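Extracellular protein 11-1 (Passalora fulva, PDB 6ZUS) is a secreted, zinc-binding fungal effector that probably acts as an avirulence protein, influencing recognition by plant resistance proteins. Local coordinates at residues D5-I19 with T73-N87. Residues are numbered along the deposited sequence; the frame is centred on the assembly and turned at random. Where two conformers were deposited one is given.
Sequences DCKAVALKWVHQFRI and TCICSVQATAWRVRN. With ZN (zinc ion), chain G.
Lys7 and Val85 form an antiparallel hydrogen-bonded pair at the start of strand 6-19, and from it the lysine side chain reaches toward Asn87. Its CB lies near Asn87 OD1. With chi1 at 55°, CG is tucked in over its own backbone, alongside Val85 O, and CD passes Asn87 OD1 at 3.5 Å. CE meets Val85 CG1, and a final bend at chi4 lets NZ hydrogen-bond to Arg86 O at 2.8 Å. The same NZ bonds to Asn87 OD1 at 3.3 Å, from above the amide plane; Cys99 O and a water also bind it, while Asn87 ND2 bonds to Asp136 OD1. Between Lys7 and Val9 the register slips by one residue, a beta bulge where segment 73-87 turns a corner at Trp83. Beyond it Val9, Leu11, Trp13, His15 and Phe17 each exchange two backbone bonds with Ala82, Ala80, Val78, Cys76 and Cys74. Midway along this face Leu11 and Ala82 touch helix 101-109, Val78 and Ala80 helix 31-40, and Trp13 both. At its far end Cys74 CB sits over the face of the Phe17 ring, 3.8 Å from the centroid, while Cys76 SG approaches that ring obliquely. Phe17 CD1 lies over the centre of the His15 ring, whose ND1 binds zinc at 2.0 Å. On the other face Val14 CG1 presses on Ile75 CG2 at 3.5 Å. Disulfides join Cys74 to Cys25, Cys76 to Cys29 and Cys6 to Cys140. The two strands are the central pair of a four-stranded antiparallel sheet (57-64, 71-86, 6-20, 127-138) with helices on one face, consistent with a structurally conserved fungal effector family.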
loop_
_atom_site.group_PDB
_atom_site.type_symbol
_atom_site.label_atom_id
_atom_site.label_comp_id
_atom_site.label_asym_id
_atom_site.label_seq_id
_atom_site.Cartn_x
_atom_site.Cartn_y
_atom_site.Cartn_z
ATOM N N ASP A 5 -16.640 -1.668 -14.679
ATOM C CA ASP A 5 -15.633 -0.582 -14.862
ATOM C C ASP A 5 -14.901 -0.329 -13.522
ATOM O O ASP A 5 -14.637 0.867 -13.199
ATOM C CB ASP A 5 -16.324 0.711 -15.340
ATOM C CG ASP A 5 -17.630 1.001 -14.601
ATOM O OD1 ASP A 5 -17.698 0.684 -13.406
ATOM O OD2 ASP A 5 -18.593 1.499 -15.239
ATOM N N CYS A 6 -14.772 -1.360 -12.681
ATOM C CA CYS A 6 -13.928 -1.307 -11.465
ATOM C C CYS A 6 -12.540 -1.867 -11.832
ATOM O O CYS A 6 -12.394 -2.498 -12.923
ATOM C CB CYS A 6 -14.581 -1.997 -10.268
ATOM S SG CYS A 6 -15.624 -0.869 -9.283
ATOM N N LYS A 7 -11.554 -1.659 -10.953
ATOM C CA LYS A 7 -10.168 -2.189 -11.070
ATOM C C LYS A 7 -9.797 -2.898 -9.763
ATOM O O LYS A 7 -10.459 -2.642 -8.707
ATOM C CB LYS A 7 -9.195 -1.048 -11.384
ATOM C CG LYS A 7 -9.250 0.092 -10.383
ATOM C CD LYS A 7 -8.251 1.171 -10.594
ATOM C CE LYS A 7 -8.338 2.262 -9.555
ATOM N NZ LYS A 7 -9.246 3.346 -9.982
ATOM N N ALA A 8 -8.818 -3.806 -9.830
ATOM C CA ALA A 8 -8.145 -4.363 -8.654
ATOM C C ALA A 8 -6.840 -3.578 -8.497
ATOM O O ALA A 8 -6.210 -3.255 -9.525
ATOM C CB ALA A 8 -7.914 -5.828 -8.798
ATOM N N VAL A 9 -6.508 -3.231 -7.244
ATOM C CA VAL A 9 -5.340 -2.367 -6.908
ATOM C C VAL A 9 -4.438 -3.159 -5.947
ATOM O O VAL A 9 -4.922 -3.585 -4.874
ATOM C CB VAL A 9 -5.748 -0.999 -6.327
ATOM C CG1 VAL A 9 -4.504 -0.173 -6.021
ATOM C CG2 VAL A 9 -6.676 -0.224 -7.259
ATOM N N ALA A 10 -3.178 -3.397 -6.355
ATOM C CA ALA A 10 -2.093 -3.966 -5.532
ATOM C C ALA A 10 -1.556 -2.823 -4.655
ATOM O O ALA A 10 -1.023 -1.877 -5.209
ATOM C CB ALA A 10 -1.010 -4.560 -6.389
ATOM N N LEU A 11 -1.735 -2.921 -3.348
ATOM C CA LEU A 11 -1.358 -1.867 -2.344
ATOM C C LEU A 11 -0.202 -2.382 -1.494
ATOM O O LEU A 11 -0.153 -3.607 -1.153
ATOM C CB LEU A 11 -2.555 -1.552 -1.449
ATOM C CG LEU A 11 -3.780 -0.964 -2.156
ATOM C CD1 LEU A 11 -5.005 -1.136 -1.307
ATOM C CD2 LEU A 11 -3.572 0.493 -2.481
ATOM N N LYS A 12 0.652 -1.469 -1.090
ATOM C CA LYS A 12 1.772 -1.822 -0.184
ATOM C C LYS A 12 2.128 -0.620 0.690
ATOM O O LYS A 12 2.254 0.519 0.166
ATOM C CB LYS A 12 2.961 -2.356 -0.982
ATOM C CG LYS A 12 4.116 -2.783 -0.114
ATOM C CD LYS A 12 5.068 -3.675 -0.818
ATOM C CE LYS A 12 6.104 -2.969 -1.621
ATOM N NZ LYS A 12 7.334 -3.810 -1.701
ATOM N N TRP A 13 2.151 -0.901 1.976
ATOM C CA TRP A 13 2.527 0.025 3.071
ATOM C C TRP A 13 3.988 -0.242 3.396
ATOM O O TRP A 13 4.378 -1.424 3.584
ATOM C CB TRP A 13 1.633 -0.234 4.255
ATOM C CG TRP A 13 1.868 0.683 5.397
ATOM C CD1 TRP A 13 1.137 1.792 5.718
ATOM C CD2 TRP A 13 2.847 0.506 6.440
ATOM N NE1 TRP A 13 1.600 2.324 6.882
ATOM C CE2 TRP A 13 2.664 1.584 7.342
ATOM C CE3 TRP A 13 3.842 -0.441 6.713
ATOM C CZ2 TRP A 13 3.442 1.734 8.485
ATOM C CZ3 TRP A 13 4.633 -0.280 7.839
ATOM C CH2 TRP A 13 4.429 0.795 8.698
ATOM N N VAL A 14 4.812 0.790 3.440
ATOM C CA VAL A 14 6.280 0.614 3.586
ATOM C C VAL A 14 6.813 1.508 4.705
ATOM O O VAL A 14 6.472 2.701 4.724
ATOM C CB VAL A 14 7.036 0.861 2.263
ATOM C CG1 VAL A 14 8.510 0.513 2.434
ATOM C CG2 VAL A 14 6.434 0.109 1.069
ATOM N N HIS A 15 7.634 0.927 5.577
ATOM C CA HIS A 15 8.524 1.675 6.506
ATOM C C HIS A 15 9.978 1.323 6.143
ATOM O O HIS A 15 10.361 0.168 6.349
ATOM C CB HIS A 15 8.182 1.393 7.984
ATOM C CG HIS A 15 8.977 2.289 8.884
ATOM N ND1 HIS A 15 9.201 2.039 10.225
ATOM C CD2 HIS A 15 9.633 3.436 8.627
ATOM C CE1 HIS A 15 9.911 3.005 10.731
ATOM N NE2 HIS A 15 10.213 3.846 9.805
ATOM N N GLN A 16 10.724 2.280 5.585
ATOM C CA GLN A 16 12.167 2.154 5.301
ATOM C C GLN A 16 12.910 2.966 6.357
ATOM O O GLN A 16 12.634 4.172 6.542
ATOM C CB GLN A 16 12.510 2.637 3.888
ATOM C CG GLN A 16 14.006 2.476 3.537
ATOM C CD GLN A 16 14.332 2.892 2.121
ATOM O OE1 GLN A 16 13.420 3.125 1.277
ATOM N NE2 GLN A 16 15.628 3.038 1.903
ATOM N N PHE A 17 13.843 2.343 7.031
ATOM C CA PHE A 17 14.658 3.022 8.075
ATOM C C PHE A 17 16.032 2.358 8.229
ATOM O O PHE A 17 16.272 1.264 7.711
ATOM C CB PHE A 17 13.892 3.013 9.387
ATOM C CG PHE A 17 13.488 1.645 9.877
ATOM C CD1 PHE A 17 12.356 0.997 9.398
ATOM C CD2 PHE A 17 14.272 0.987 10.832
ATOM C CE1 PHE A 17 12.007 -0.278 9.838
ATOM C CE2 PHE A 17 13.907 -0.264 11.300
ATOM C CZ PHE A 17 12.764 -0.888 10.824
ATOM N N ARG A 18 16.944 3.046 8.916
ATOM C CA ARG A 18 18.329 2.542 9.118
ATOM C C ARG A 18 18.440 2.040 10.559
ATOM O O ARG A 18 17.810 2.642 11.460
ATOM C CB ARG A 18 19.406 3.605 8.847
ATOM C CG ARG A 18 19.213 4.460 7.599
ATOM C CD ARG A 18 19.289 3.745 6.267
ATOM N NE ARG A 18 19.128 4.728 5.193
ATOM C CZ ARG A 18 18.390 4.564 4.082
ATOM N NH1 ARG A 18 17.740 3.437 3.858
ATOM N NH2 ARG A 18 18.302 5.548 3.196
ATOM N N ILE A 19 19.240 0.995 10.758
ATOM C CA ILE A 19 19.513 0.415 12.092
ATOM C C ILE A 19 21.015 0.223 12.224
ATOM O O ILE A 19 21.747 0.179 11.226
ATOM C CB ILE A 19 18.730 -0.902 12.294
ATOM C CG1 ILE A 19 19.278 -2.006 11.382
ATOM C CG2 ILE A 19 17.207 -0.684 12.106
ATOM C CD1 ILE A 19 18.763 -3.382 11.709
ATOM N N THR A 73 20.027 -0.867 6.103
ATOM C CA THR A 73 18.690 -0.394 5.675
ATOM C C THR A 73 17.709 -1.547 5.874
ATOM O O THR A 73 17.957 -2.661 5.289
ATOM C CB THR A 73 18.660 0.056 4.218
ATOM O OG1 THR A 73 19.468 1.223 4.136
ATOM C CG2 THR A 73 17.250 0.393 3.765
ATOM N N CYS A 74 16.624 -1.250 6.574
ATOM C CA CYS A 74 15.470 -2.144 6.749
ATOM C C CYS A 74 14.321 -1.619 5.905
ATOM O O CYS A 74 14.044 -0.405 5.959
ATOM C CB CYS A 74 14.968 -2.220 8.180
ATOM S SG CYS A 74 16.294 -2.742 9.275
ATOM N N ILE A 75 13.638 -2.526 5.211
ATOM C CA ILE A 75 12.376 -2.171 4.517
ATOM C C ILE A 75 11.322 -3.149 5.025
ATOM O O ILE A 75 11.484 -4.347 4.767
ATOM C CB ILE A 75 12.501 -2.135 2.993
ATOM C CG1 ILE A 75 13.603 -1.162 2.556
ATOM C CG2 ILE A 75 11.145 -1.802 2.372
ATOM C CD1 ILE A 75 14.021 -1.315 1.109
ATOM N N CYS A 76 10.410 -2.672 5.860
ATOM C CA CYS A 76 9.330 -3.480 6.472
ATOM C C CYS A 76 8.043 -3.102 5.751
ATOM O O CYS A 76 7.758 -1.906 5.645
ATOM C CB CYS A 76 9.273 -3.225 7.967
ATOM S SG CYS A 76 10.884 -3.687 8.667
ATOM N N SER A 77 7.340 -4.065 5.159
ATOM C CA SER A 77 6.202 -3.724 4.283
ATOM C C SER A 77 5.102 -4.744 4.501
ATOM O O SER A 77 5.360 -5.868 5.020
ATOM C CB SER A 77 6.621 -3.641 2.854
ATOM O OG SER A 77 7.089 -4.915 2.401
ATOM N N VAL A 78 3.894 -4.331 4.178
ATOM C CA VAL A 78 2.750 -5.283 4.136
ATOM C C VAL A 78 1.949 -4.935 2.879
ATOM O O VAL A 78 1.752 -3.727 2.592
ATOM C CB VAL A 78 1.948 -5.243 5.438
ATOM C CG1 VAL A 78 1.379 -3.871 5.778
ATOM C CG2 VAL A 78 0.868 -6.298 5.435
ATOM N N GLN A 79 1.573 -5.970 2.122
ATOM C CA GLN A 79 0.889 -5.788 0.831
ATOM C C GLN A 79 -0.398 -6.615 0.823
ATOM O O GLN A 79 -0.483 -7.653 1.485
ATOM C CB GLN A 79 1.817 -6.087 -0.331
ATOM C CG GLN A 79 2.245 -7.532 -0.368
ATOM C CD GLN A 79 3.466 -7.690 -1.243
ATOM O OE1 GLN A 79 4.604 -7.413 -0.822
ATOM N NE2 GLN A 79 3.206 -8.140 -2.462
ATOM N N ALA A 80 -1.378 -6.105 0.106
ATOM C CA ALA A 80 -2.665 -6.768 -0.133
ATOM C C ALA A 80 -3.289 -6.133 -1.376
ATOM O O ALA A 80 -2.897 -5.003 -1.790
ATOM C CB ALA A 80 -3.534 -6.649 1.104
ATOM N N THR A 81 -4.264 -6.836 -1.941
ATOM C CA THR A 81 -4.999 -6.379 -3.138
ATOM C C THR A 81 -6.374 -5.895 -2.699
ATOM O O THR A 81 -7.073 -6.638 -1.975
ATOM C CB THR A 81 -5.123 -7.495 -4.174
ATOM O OG1 THR A 81 -3.779 -7.806 -4.582
ATOM C CG2 THR A 81 -5.982 -7.064 -5.343
ATOM N N ALA A 82 -6.717 -4.678 -3.086
ATOM C CA ALA A 82 -8.118 -4.204 -3.065
ATOM C C ALA A 82 -8.796 -4.814 -4.303
ATOM O O ALA A 82 -8.487 -4.417 -5.417
ATOM C CB ALA A 82 -8.180 -2.682 -3.033
ATOM N N TRP A 83 -9.694 -5.770 -4.086
ATOM C CA TRP A 83 -10.300 -6.548 -5.200
ATOM C C TRP A 83 -11.091 -5.669 -6.174
ATOM O O TRP A 83 -10.992 -5.915 -7.426
ATOM C CB TRP A 83 -11.157 -7.673 -4.637
ATOM C CG TRP A 83 -10.366 -8.735 -3.956
ATOM C CD1 TRP A 83 -10.551 -9.194 -2.697
ATOM C CD2 TRP A 83 -9.342 -9.544 -4.558
ATOM N NE1 TRP A 83 -9.681 -10.223 -2.460
ATOM C CE2 TRP A 83 -8.930 -10.458 -3.576
ATOM C CE3 TRP A 83 -8.757 -9.589 -5.840
ATOM C CZ2 TRP A 83 -7.920 -11.389 -3.815
ATOM C CZ3 TRP A 83 -7.751 -10.502 -6.077
ATOM C CH2 TRP A 83 -7.355 -11.396 -5.072
ATOM N N ARG A 84 -11.822 -4.676 -5.665
ATOM C CA ARG A 84 -12.775 -3.903 -6.511
ATOM C C ARG A 84 -12.782 -2.436 -6.079
ATOM O O ARG A 84 -13.193 -2.146 -4.932
ATOM C CB ARG A 84 -14.175 -4.516 -6.405
ATOM C CG ARG A 84 -14.251 -5.988 -6.755
ATOM C CD ARG A 84 -15.657 -6.467 -6.561
ATOM N NE ARG A 84 -15.665 -7.917 -6.568
ATOM C CZ ARG A 84 -15.505 -8.675 -7.644
ATOM N NH1 ARG A 84 -15.363 -8.135 -8.849
ATOM N NH2 ARG A 84 -15.543 -9.995 -7.499
ATOM N N VAL A 85 -12.260 -1.583 -6.953
ATOM C CA VAL A 85 -12.109 -0.127 -6.721
ATOM C C VAL A 85 -12.719 0.603 -7.930
ATOM O O VAL A 85 -12.490 0.188 -9.067
ATOM C CB VAL A 85 -10.639 0.253 -6.463
ATOM C CG1 VAL A 85 -10.536 1.757 -6.232
ATOM C CG2 VAL A 85 -10.044 -0.573 -5.329
ATOM N N ARG A 86 -13.466 1.662 -7.675
ATOM C CA ARG A 86 -14.152 2.413 -8.753
ATOM C C ARG A 86 -13.083 3.002 -9.665
ATOM O O ARG A 86 -11.929 3.205 -9.211
ATOM C CB ARG A 86 -15.084 3.454 -8.146
ATOM C CG ARG A 86 -16.224 2.828 -7.366
ATOM C CD ARG A 86 -17.164 3.922 -7.036
ATOM N NE ARG A 86 -18.101 3.532 -6.000
ATOM C CZ ARG A 86 -19.276 2.931 -6.229
ATOM N NH1 ARG A 86 -19.629 2.557 -7.443
ATOM N NH2 ARG A 86 -20.068 2.692 -5.197
ATOM N N ASN A 87 -13.457 3.229 -10.915
ATOM C CA ASN A 87 -12.647 4.022 -11.872
ATOM C C ASN A 87 -13.125 5.474 -11.934
ATOM O O ASN A 87 -14.320 5.746 -11.890
ATOM C CB ASN A 87 -12.648 3.365 -13.251
ATOM C CG ASN A 87 -11.618 2.257 -13.304
ATOM O OD1 ASN A 87 -10.462 2.472 -12.905
ATOM N ND2 ASN A 87 -12.023 1.091 -13.796
HETATM ZN ZN ZN G . 8.310 0.605 11.358
HETATM O O HOH W 1 -16.323 2.560 -11.725
HETATM O O HOH W 2 -7.777 4.111 -12.292
HETATM O O HOH W 3 6.574 1.549 12.478
#